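Local coordinates for mannose-specific lectin 3 chain 2 (Crocus vernus, PDB 3MEZ), which probably binds mannose as one of the two bulb-type lectin domains that pair into heterodimers and then into a heterotetramer, at residues B[10-15]-B[63-68]; B[31-36]-B[51-56]; B[85-90]-B[104-109]. All coordinates share one frame; numbering follows the deposited sequence.

Contact 1 of 3, residues B[10-15]-B[63-68]. Unlike the reference sequence in segment 10-15: Met15 (reference Gln). Unlike the reference sequence in segment 63-68: Glu68 (reference Gln).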
# COMPACT_ATOMS: atom_id res chain seq x y z
N PHE B 10 -7.29 1.60 -7.17
CA PHE B 10 -8.45 0.80 -6.92
C PHE B 10 -9.07 1.17 -5.56
O PHE B 10 -8.38 1.64 -4.71
CB PHE B 10 -8.10 -0.67 -6.93
CG PHE B 10 -7.47 -1.14 -8.19
CD1 PHE B 10 -8.23 -1.55 -9.25
CD2 PHE B 10 -6.11 -1.19 -8.31
CE1 PHE B 10 -7.66 -1.96 -10.38
CE2 PHE B 10 -5.56 -1.60 -9.46
CZ PHE B 10 -6.34 -1.99 -10.47
N SER B 11 -10.35 0.90 -5.36
CA SER B 11 -11.00 1.27 -4.11
C SER B 11 -10.29 0.60 -2.90
O SER B 11 -9.92 -0.52 -2.99
CB SER B 11 -12.48 0.86 -4.10
OG SER B 11 -13.27 1.51 -5.04
N SER B 12 -10.12 1.35 -1.83
CA SER B 12 -9.40 1.02 -0.60
C SER B 12 -7.90 1.40 -0.64
O SER B 12 -7.30 1.56 0.36
CB SER B 12 -9.58 -0.45 -0.18
OG SER B 12 -10.84 -0.75 0.32
N GLN B 13 -7.33 1.55 -1.82
CA GLN B 13 -5.97 2.04 -1.95
C GLN B 13 -5.83 3.53 -1.52
O GLN B 13 -6.73 4.31 -1.61
CB GLN B 13 -5.39 1.85 -3.36
CG GLN B 13 -5.27 0.47 -3.80
CD GLN B 13 -4.48 0.31 -5.10
OE1 GLN B 13 -4.80 0.89 -6.08
NE2 GLN B 13 -3.48 -0.50 -5.06
N VAL B 14 -4.66 3.88 -1.07
CA VAL B 14 -4.33 5.20 -0.63
C VAL B 14 -3.02 5.73 -1.24
O VAL B 14 -2.20 4.99 -1.62
CB VAL B 14 -4.20 5.28 0.89
CG1 VAL B 14 -5.42 4.87 1.56
CG2 VAL B 14 -3.07 4.44 1.35
N MET B 15 -2.89 7.03 -1.31
CA MET B 15 -1.67 7.68 -1.73
C MET B 15 -1.28 8.76 -0.73
O MET B 15 -2.11 9.50 -0.29
CB MET B 15 -1.83 8.30 -3.10
CG MET B 15 -2.04 7.37 -4.22
SD MET B 15 -1.96 8.17 -5.83
CE MET B 15 -3.43 8.97 -5.81
N LEU B 63 -9.51 6.26 -2.39
CA LEU B 63 -10.64 5.99 -3.23
C LEU B 63 -11.53 5.00 -2.50
O LEU B 63 -11.12 3.94 -2.12
CB LEU B 63 -10.21 5.44 -4.58
CG LEU B 63 -11.28 4.95 -5.55
CD1 LEU B 63 -12.20 6.04 -5.90
CD2 LEU B 63 -10.71 4.33 -6.82
N GLY B 64 -12.76 5.42 -2.30
CA GLY B 64 -13.74 4.68 -1.58
C GLY B 64 -14.54 3.68 -2.38
O GLY B 64 -14.38 3.56 -3.54
N HIS B 65 -15.45 3.01 -1.70
CA HIS B 65 -16.29 2.00 -2.30
C HIS B 65 -17.68 2.50 -2.74
O HIS B 65 -18.58 1.74 -2.92
CB HIS B 65 -16.36 0.75 -1.47
CG HIS B 65 -15.13 -0.08 -1.53
ND1 HIS B 65 -14.05 0.15 -0.72
CD2 HIS B 65 -14.81 -1.15 -2.27
CE1 HIS B 65 -13.11 -0.73 -0.97
NE2 HIS B 65 -13.55 -1.53 -1.92
N SER B 66 -17.80 3.80 -2.85
CA SER B 66 -18.87 4.46 -3.57
C SER B 66 -18.32 5.41 -4.66
O SER B 66 -19.01 6.28 -5.14
CB SER B 66 -19.81 5.20 -2.62
OG SER B 66 -20.46 4.34 -1.73
N GLY B 67 -17.06 5.24 -5.02
CA GLY B 67 -16.44 6.07 -6.00
C GLY B 67 -15.96 7.43 -5.52
O GLY B 67 -15.48 8.19 -6.29
N GLU B 68 -16.09 7.72 -4.25
CA GLU B 68 -15.64 8.99 -3.69
C GLU B 68 -14.14 9.08 -3.53
O GLU B 68 -13.56 8.14 -3.15
CB GLU B 68 -16.35 9.26 -2.34
CG GLU B 68 -15.80 8.56 -1.10
CD GLU B 68 -16.24 7.12 -0.93
OE1 GLU B 68 -16.44 6.64 0.17
OE2 GLU B 68 -16.34 6.45 -1.92
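Ser11 keeps its OG anti to its own carbonyl carbon (chi1 -65°), which directs the hydroxyl to Gly64, while Leu63 holds CG anti to its backbone N, bringing CG and the CD2 methyl against the backbone of residues 10 and 11. The contact lies where two sheets of the beta-prism fold of bulb-type lectins meet: residues 10-13 make the type II turn between strands 8-10 and 14-16. The loop 63-68 runs from strand 60-63 to strand 69-72. Ser11 OG donates to Gly64 O at 2.8 Å from above the carbonyl plane rather than on a lone pair, and this hydroxyl in the buried contact is also hydrogen-bonded to Tyr91 N. Ser11 CB meanwhile sits over the centre of the His65 ring in a CH-pi contact, 3.5 Å from the ring centroid and only 11° off its normal. His65 also stacks with His58 of the second copy of this protein. Leu63 O takes a nearly straight bond from Ser12 N at 2.8 Å, arriving close to the line of the C=O bond, and is met by Ser11 CA through a C-H...O contact of 3.3 Å. A weak bond from Leu63 N to Gln13 O, 3.5 Å, continues the pairing toward the strands. Leu63 CD2 reaches Phe10 C at 3.8 Å, and its side chain also touches Leu9 of strand 8-10 and Leu93 of strand 92-95. The turn is tied from within: Phe10 N donates to Gln13 OE1 at 2.8 Å with an N-H...O angle of 173°.

Contact 2 of 3, residues B[31-36]-B[51-56]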
# COMPACT_ATOMS: atom_id res chain seq x y z
N ARG B 31 0.62 15.30 -2.75
CA ARG B 31 1.77 15.99 -2.25
C ARG B 31 1.88 15.98 -0.73
O ARG B 31 0.91 15.86 -0.05
CB ARG B 31 1.80 17.42 -2.78
CG ARG B 31 1.91 17.57 -4.27
CD ARG B 31 2.00 19.03 -4.69
NE ARG B 31 2.47 19.18 -6.06
CZ ARG B 31 2.55 20.32 -6.75
NH1 ARG B 31 2.19 21.44 -6.22
NH2 ARG B 31 3.01 20.31 -7.96
N ASP B 32 3.09 16.18 -0.24
CA ASP B 32 3.37 16.22 1.17
C ASP B 32 2.81 17.47 1.86
O ASP B 32 2.95 17.61 3.03
CB ASP B 32 4.86 16.06 1.48
CG ASP B 32 5.72 17.08 0.79
OD1 ASP B 32 5.28 18.18 0.53
OD2 ASP B 32 6.85 16.77 0.48
N ASP B 33 2.24 18.37 1.09
CA ASP B 33 1.56 19.56 1.60
C ASP B 33 0.05 19.49 1.62
O ASP B 33 -0.57 20.48 1.86
CB ASP B 33 2.06 20.82 0.93
CG ASP B 33 1.47 21.04 -0.43
OD1 ASP B 33 0.77 20.18 -0.95
OD2 ASP B 33 1.77 22.07 -1.01
N CYS B 34 -0.51 18.31 1.40
CA CYS B 34 -1.94 18.02 1.45
C CYS B 34 -2.73 18.40 0.20
O CYS B 34 -3.90 18.27 0.19
CB CYS B 34 -2.60 18.60 2.69
SG CYS B 34 -4.09 17.78 3.24
N ASN B 35 -2.03 18.84 -0.83
CA ASN B 35 -2.59 19.18 -2.12
C ASN B 35 -2.49 18.03 -3.12
O ASN B 35 -1.44 17.47 -3.30
CB ASN B 35 -1.93 20.46 -2.68
CG ASN B 35 -2.80 21.19 -3.71
OD1 ASN B 35 -3.95 20.93 -3.85
ND2 ASN B 35 -2.20 22.10 -4.43
N LEU B 36 -3.59 17.72 -3.76
CA LEU B 36 -3.65 16.69 -4.78
C LEU B 36 -3.56 17.38 -6.10
O LEU B 36 -4.41 18.14 -6.43
CB LEU B 36 -4.98 16.00 -4.73
CG LEU B 36 -5.22 14.54 -5.10
CD1 LEU B 36 -6.51 14.31 -5.79
CD2 LEU B 36 -4.08 13.83 -5.76
N GLY B 51 -6.50 22.23 -4.38
CA GLY B 51 -6.27 23.45 -3.66
C GLY B 51 -6.33 23.34 -2.16
O GLY B 51 -6.93 24.13 -1.52
N THR B 52 -5.71 22.30 -1.62
CA THR B 52 -5.72 22.04 -0.20
C THR B 52 -4.35 22.09 0.40
O THR B 52 -4.12 21.51 1.39
CB THR B 52 -6.38 20.72 0.14
OG1 THR B 52 -5.80 19.70 -0.62
CG2 THR B 52 -7.84 20.78 -0.13
N SER B 53 -3.46 22.82 -0.23
CA SER B 53 -2.12 22.99 0.27
C SER B 53 -2.10 23.64 1.63
O SER B 53 -2.81 24.58 1.85
CB SER B 53 -1.37 23.84 -0.72
OG SER B 53 -0.23 24.37 -0.18
N GLY B 54 -1.30 23.12 2.54
CA GLY B 54 -1.22 23.62 3.89
C GLY B 54 -2.28 23.14 4.86
O GLY B 54 -2.31 23.51 5.99
N ARG B 55 -3.18 22.31 4.38
CA ARG B 55 -4.18 21.70 5.22
C ARG B 55 -3.70 20.59 6.15
O ARG B 55 -4.42 20.17 7.00
CB ARG B 55 -5.38 21.24 4.40
CG ARG B 55 -6.26 22.34 3.95
CD ARG B 55 -7.43 22.56 4.88
NE ARG B 55 -8.42 23.49 4.36
CZ ARG B 55 -9.72 23.52 4.69
NH1 ARG B 55 -10.21 22.66 5.58
NH2 ARG B 55 -10.52 24.43 4.15
N GLY B 56 -2.54 20.01 5.90
CA GLY B 56 -2.00 19.03 6.81
C GLY B 56 -0.59 18.59 6.48
O GLY B 56 -0.19 18.72 5.37
O HOH W 1 0.23 16.36 3.91
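The Asp33 carboxylate is met by Ser53 from above its plane: Ser53 OG donates to Asp33 OD2 at 3.2 Å, steeply out of that plane. The other oxygen, Asp33 OD1, takes Asn35 N on its anti side and closes an Asx turn. The Asn35 amide is likewise approached from above, Thr52 N donating to Asn35 OD1 at 3.2 Å; OD1 is also bonded to Ser50 OG, and Asn35 ND2 to Glu49. Thr52 OG1, set between its backbone N and carbonyl carbon (chi1 52°), donates to Cys34 O at 2.5 Å, a very short distance whose exact value is doubtful, and also bonds to Ser50 OG. Gly54 N bonds to Asp33 O at 2.8 Å, and water 1 donates to Gly56 O at 2.8 Å and weakly to Asp32 O. Cys34 CB packs on Gly56 N at 3.5 Å, and its SG is in the disulfide with Cys59. In the QxDxNxVxY signature of these lectins, Asp33 and Asn35 occupy the Asp and Asn positions, and Arg31 that of Gln, consistent with an altered sugar site. The carboxylate receives a hydroxyl and a backbone N-H, which would probably help it stay ionised; Asp33 OD2 and Asn35 OD1 tie the two loops together, while Asp33 OD1 and Asn35 ND2 are used elsewhere.

Contact 3 of 3, residues B[85-90]-B[104-109]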
# COMPACT_ATOMS: atom_id res chain seq x y z
N VAL B 85 -21.08 9.71 -5.43
CA VAL B 85 -21.44 8.59 -4.62
C VAL B 85 -22.41 7.63 -5.25
O VAL B 85 -23.61 7.75 -5.07
CB VAL B 85 -21.93 9.04 -3.31
CG1 VAL B 85 -20.86 8.74 -2.25
CG2 VAL B 85 -22.21 10.49 -3.37
N GLY B 86 -21.84 6.66 -5.94
CA GLY B 86 -22.55 5.61 -6.60
C GLY B 86 -22.89 4.46 -5.71
O GLY B 86 -22.82 4.53 -4.54
N GLN B 87 -23.29 3.38 -6.32
CA GLN B 87 -23.70 2.19 -5.63
C GLN B 87 -22.48 1.51 -4.97
O GLN B 87 -21.39 1.58 -5.47
CB GLN B 87 -24.39 1.30 -6.66
CG GLN B 87 -24.74 -0.08 -6.24
CD GLN B 87 -25.01 -1.02 -7.41
OE1 GLN B 87 -25.05 -0.61 -8.56
NE2 GLN B 87 -25.21 -2.28 -7.10
N GLU B 88 -22.69 0.86 -3.84
CA GLU B 88 -21.60 0.22 -3.16
C GLU B 88 -20.96 -0.84 -4.00
O GLU B 88 -21.62 -1.65 -4.57
CB GLU B 88 -22.04 -0.41 -1.84
CG GLU B 88 -20.88 -0.98 -1.07
CD GLU B 88 -21.23 -2.08 -0.07
OE1 GLU B 88 -22.09 -2.91 -0.35
OE2 GLU B 88 -20.64 -2.12 1.01
N GLY B 89 -19.65 -0.83 -4.04
CA GLY B 89 -18.91 -1.76 -4.83
C GLY B 89 -17.47 -1.30 -5.00
O GLY B 89 -17.02 -0.50 -4.26
N ASP B 90 -16.82 -1.82 -6.02
CA ASP B 90 -15.42 -1.57 -6.30
C ASP B 90 -15.26 -0.60 -7.47
O ASP B 90 -15.86 -0.76 -8.47
CB ASP B 90 -14.70 -2.87 -6.56
CG ASP B 90 -14.77 -3.83 -5.40
OD1 ASP B 90 -14.86 -3.42 -4.28
OD2 ASP B 90 -14.74 -5.00 -5.64
N TYR B 104 -14.33 5.38 -12.39
CA TYR B 104 -15.30 4.51 -12.95
C TYR B 104 -15.75 3.43 -11.95
O TYR B 104 -14.95 2.77 -11.34
CB TYR B 104 -14.77 3.77 -14.18
CG TYR B 104 -14.34 4.58 -15.38
CD1 TYR B 104 -13.06 5.03 -15.50
CD2 TYR B 104 -15.20 4.83 -16.40
CE1 TYR B 104 -12.68 5.74 -16.60
CE2 TYR B 104 -14.83 5.52 -17.48
CZ TYR B 104 -13.57 5.98 -17.60
OH TYR B 104 -13.24 6.66 -18.70
N GLY B 105 -17.04 3.24 -11.84
CA GLY B 105 -17.60 2.11 -11.14
C GLY B 105 -19.09 2.16 -10.94
O GLY B 105 -19.72 3.07 -11.34
N PRO B 106 -19.65 1.16 -10.29
CA PRO B 106 -18.91 0.03 -9.73
C PRO B 106 -18.56 -1.04 -10.73
O PRO B 106 -18.85 -0.89 -11.88
CB PRO B 106 -19.92 -0.54 -8.74
CG PRO B 106 -21.17 -0.22 -9.31
CD PRO B 106 -21.07 1.05 -10.00
N ALA B 107 -17.94 -2.11 -10.29
CA ALA B 107 -17.58 -3.15 -11.20
C ALA B 107 -18.83 -3.78 -11.73
O ALA B 107 -19.74 -4.08 -10.99
CB ALA B 107 -16.73 -4.16 -10.54
N VAL B 108 -18.88 -3.95 -13.03
CA VAL B 108 -19.95 -4.62 -13.68
C VAL B 108 -19.81 -6.14 -13.76
O VAL B 108 -20.71 -6.84 -13.43
CB VAL B 108 -20.15 -4.04 -15.11
CG1 VAL B 108 -21.37 -4.63 -15.73
CG2 VAL B 108 -20.31 -2.60 -15.07
N TRP B 109 -18.67 -6.61 -14.24
CA TRP B 109 -18.39 -8.02 -14.43
C TRP B 109 -16.89 -8.25 -14.45
O TRP B 109 -16.16 -7.32 -14.60
CB TRP B 109 -19.03 -8.55 -15.70
CG TRP B 109 -18.46 -8.06 -16.96
CD1 TRP B 109 -18.80 -6.95 -17.60
CD2 TRP B 109 -17.45 -8.68 -17.74
NE1 TRP B 109 -18.08 -6.81 -18.72
CE2 TRP B 109 -17.24 -7.87 -18.85
CE3 TRP B 109 -16.71 -9.85 -17.63
CZ2 TRP B 109 -16.30 -8.17 -19.83
CZ3 TRP B 109 -15.81 -10.16 -18.60
CH2 TRP B 109 -15.60 -9.32 -19.69
O HOH W 2 -18.50 -3.69 -7.58
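Gln87 and Pro106 cross at about a right angle where the loop 85-90, between strands 78-81 and 92-95, meets the broken strand 101-110. Gln87 CG is anti to the backbone N (chi1 172°) and the chain runs extended beyond it, bringing Gln87 OE1 to 4.0 Å from Pro106 CG. Gln87 O bonds to Tyr91 OH. The side chain of Glu88 starts away from segment 104-109 and packs on His58 of the second copy of this protein. At Gly89 the backbone passes close to the proline, with Gly89 CA 4.2 Å from Pro106 CB, a proximity that its lack of a side chain allows. At Asp90, the backbone O lies 3.4 Å from Pro106 CA in a C-H...O contact and 4.1 Å from Ala107 CB. The peptide bond before Pro106 is cis, and the strand is broken here, just ahead of Ala107. Tyr104, Ala107 and Trp109 pair in an antiparallel ladder with a strand of the chain 1 partner, so the sheet of the beta-prism runs on across the heterodimer interface. Water 2 accepts from Asp90 N at 3.0 Å and, weakly, from Ala107 N at 3.2 Å, and so bridges the segments. A C-H...O contact at Pro106 and this shared water both help to hold the two backbones together, as suits a contact at the surface.

All three contacts lie in one bulb-type lectin domain. Contact 2 is nested within the loop that contact 1 closes, and contact 3 follows in series. Contacts 1 and 3 are neighbours, centres 11 Å apart: Ser66 O probably bonds to Gly86 N and His65 O to Gly89 N, so loop 63-68 lies against loop 85-90. The centre of contact 2 is 19 Å from that of contact 1 and 28 Å from that of contact 3, across the chain's centre from the latter; it joins the loop between strands 26-30 and 36-40 to the one leading from strand 45-49 to strand 60-63. Contacts 1 and 3 both touch other chains, whereas no other protein chain touches contact 2.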